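Local coordinates for protein TAF6 (Antonospora locustae, PDB 4ATG) that probably acts as a subunit of the general transcription factor TFIID, its C-terminal HEAT-repeat domain taking part in Taf6-Taf9 complex formation, at residues 148-153 with 180-185. Numbering follows the deposited sequence.
Sequences DSQYGA and IGKKKV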
loop_
_atom_site.group_PDB
_atom_site.type_symbol
_atom_site.label_atom_id
_atom_site.label_comp_id
_atom_site.label_asym_id
_atom_site.label_seq_id
_atom_site.Cartn_x
_atom_site.Cartn_y
_atom_site.Cartn_z
ATOM N N ASP A 148 10.863 6.476 10.776
ATOM C CA ASP A 148 10.280 6.441 9.434
ATOM C C ASP A 148 9.058 5.527 9.360
ATOM O O ASP A 148 8.084 5.876 8.681
ATOM C CB ASP A 148 11.346 6.060 8.387
ATOM C CG ASP A 148 12.381 7.139 8.099
ATOM O OD1 ASP A 148 12.226 8.278 8.618
ATOM O OD2 ASP A 148 13.321 6.863 7.323
ATOM N N SER A 149 9.086 4.386 10.097
ATOM C CA SER A 149 7.947 3.454 10.141
ATOM C C SER A 149 6.743 4.104 10.822
ATOM O O SER A 149 5.633 4.039 10.299
ATOM C CB SER A 149 8.322 2.166 10.870
ATOM O OG SER A 149 9.146 1.359 10.048
ATOM N N GLN A 150 6.969 4.744 11.988
ATOM C CA GLN A 150 5.921 5.420 12.751
ATOM C C GLN A 150 5.343 6.588 11.957
ATOM O O GLN A 150 4.143 6.838 12.037
ATOM C CB GLN A 150 6.484 5.938 14.082
ATOM C CG GLN A 150 6.875 4.817 15.062
ATOM C CD GLN A 150 7.602 5.384 16.257
ATOM O OE1 GLN A 150 7.995 6.554 16.284
ATOM N NE2 GLN A 150 7.803 4.563 17.277
ATOM N N TYR A 151 6.199 7.289 11.190
ATOM C CA TYR A 151 5.798 8.417 10.339
ATOM C C TYR A 151 4.869 7.924 9.230
ATOM O O TYR A 151 3.856 8.564 8.952
ATOM C CB TYR A 151 7.029 9.112 9.738
ATOM C CG TYR A 151 6.690 10.200 8.752
ATOM C CD1 TYR A 151 6.341 11.477 9.185
ATOM C CD2 TYR A 151 6.726 9.962 7.381
ATOM C CE1 TYR A 151 6.017 12.485 8.278
ATOM C CE2 TYR A 151 6.380 10.956 6.467
ATOM C CZ TYR A 151 6.039 12.219 6.923
ATOM O OH TYR A 151 5.744 13.222 6.036
ATOM N N GLY A 152 5.249 6.833 8.565
ATOM C CA GLY A 152 4.409 6.269 7.506
ATOM C C GLY A 152 3.052 5.890 8.075
ATOM O O GLY A 152 2.013 6.265 7.521
ATOM N N ALA A 153 3.055 5.176 9.212
ATOM C CA ALA A 153 1.823 4.728 9.887
ATOM C C ALA A 153 0.923 5.912 10.246
ATOM O O ALA A 153 -0.258 5.883 9.914
ATOM C CB ALA A 153 2.159 3.924 11.124
ATOM N N ILE A 180 7.355 8.352 23.218
ATOM C CA ILE A 180 8.213 8.068 22.066
ATOM C C ILE A 180 8.823 9.377 21.580
ATOM O O ILE A 180 10.040 9.548 21.669
ATOM C CB ILE A 180 7.484 7.222 20.974
ATOM C CG1 ILE A 180 6.943 5.894 21.572
ATOM C CG2 ILE A 180 8.412 6.940 19.793
ATOM C CD1 ILE A 180 5.811 5.157 20.727
ATOM N N GLY A 181 7.969 10.289 21.121
ATOM C CA GLY A 181 8.341 11.645 20.729
ATOM C C GLY A 181 9.405 11.812 19.665
ATOM O O GLY A 181 10.257 12.691 19.798
ATOM N N LYS A 182 9.374 10.997 18.600
ATOM C CA LYS A 182 10.332 11.167 17.498
ATOM C C LYS A 182 9.920 12.428 16.740
ATOM O O LYS A 182 8.745 12.582 16.399
ATOM C CB LYS A 182 10.416 9.922 16.597
ATOM C CG LYS A 182 11.116 8.716 17.252
ATOM C CD LYS A 182 12.631 8.917 17.418
ATOM C CE LYS A 182 13.261 7.815 18.229
ATOM N NZ LYS A 182 14.644 8.162 18.653
ATOM N N LYS A 183 10.862 13.381 16.602
ATOM C CA LYS A 183 10.653 14.714 16.020
ATOM C C LYS A 183 9.902 14.759 14.691
ATOM O O LYS A 183 8.987 15.571 14.539
ATOM C CB LYS A 183 11.972 15.509 15.947
ATOM C CG LYS A 183 12.638 15.778 17.307
ATOM C CD LYS A 183 11.979 16.916 18.096
ATOM C CE LYS A 183 12.545 17.030 19.490
ATOM N NZ LYS A 183 11.800 18.023 20.308
ATOM N N LYS A 184 10.258 13.880 13.744
ATOM C CA LYS A 184 9.599 13.834 12.436
ATOM C C LYS A 184 8.126 13.423 12.589
ATOM O O LYS A 184 7.274 13.878 11.816
ATOM C CB LYS A 184 10.338 12.863 11.510
ATOM C CG LYS A 184 9.990 12.987 10.039
ATOM C CD LYS A 184 10.286 11.677 9.335
ATOM C CE LYS A 184 10.746 11.914 7.933
ATOM N NZ LYS A 184 11.242 10.665 7.314
ATOM N N VAL A 185 7.839 12.560 13.586
ATOM C CA VAL A 185 6.481 12.075 13.866
ATOM C C VAL A 185 5.698 13.180 14.593
ATOM O O VAL A 185 4.586 13.493 14.187
ATOM C CB VAL A 185 6.472 10.719 14.630
ATOM C CG1 VAL A 185 5.046 10.222 14.881
ATOM C CG2 VAL A 185 7.276 9.660 13.873
#
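Lys-184 NZ is gripped by two carboxylates and lies over an aromatic ring. Across the contact it forms a salt bridge with Asp-148, NZ to OD1 2.9 Å, and it approaches OD1 from above the carboxylate plane, 51° out of it. Asp-104 supplies the second acidic partner. The same ammonium makes a cation-pi contact with Tyr-151, NZ standing 4.9 Å from the ring centroid. Two acids and a ring face would be expected to favour the charged amine. The lysine chain crosses the tyrosine at about a right angle. Its CD sits over the ring face near the rim, 3.9 Å from Tyr-151 CG, and gives a CH-pi contact. With CG anti to the backbone N (chi1 175°), the Tyr-151 ring starts from a point within reach of this CD.

Beside this group, Val-185 packs its CG2 methyl against the backbone of helix 147-160 at Tyr-151 N (3.7 Å) and against the side-chain atom Gln-150 CB (3.8 Å). Gln-150 extends beyond CG and meets Ile-180 tip to tip, with NE2 3.5 Å from Ile-180 CG2. These are van der Waals contacts. The amide has its hydrogen bonds with other residues: OE1 with Tyr-176 OH and NE2 with Asp-142 O. Tyr-176 OH also bonds Lys-182 N, the N-cap residue of helix 183-194.

The contact joins the start of helix 147-160 to the turn after helix 162-179 and the first residues of helix 183-194, in the helical stack of the HEAT repeat-containing C-terminal domain. Helix 104-121 borders the Asp-148 and Tyr-151 side chains, while Trp-140 of helix 128-140 touches Val-185.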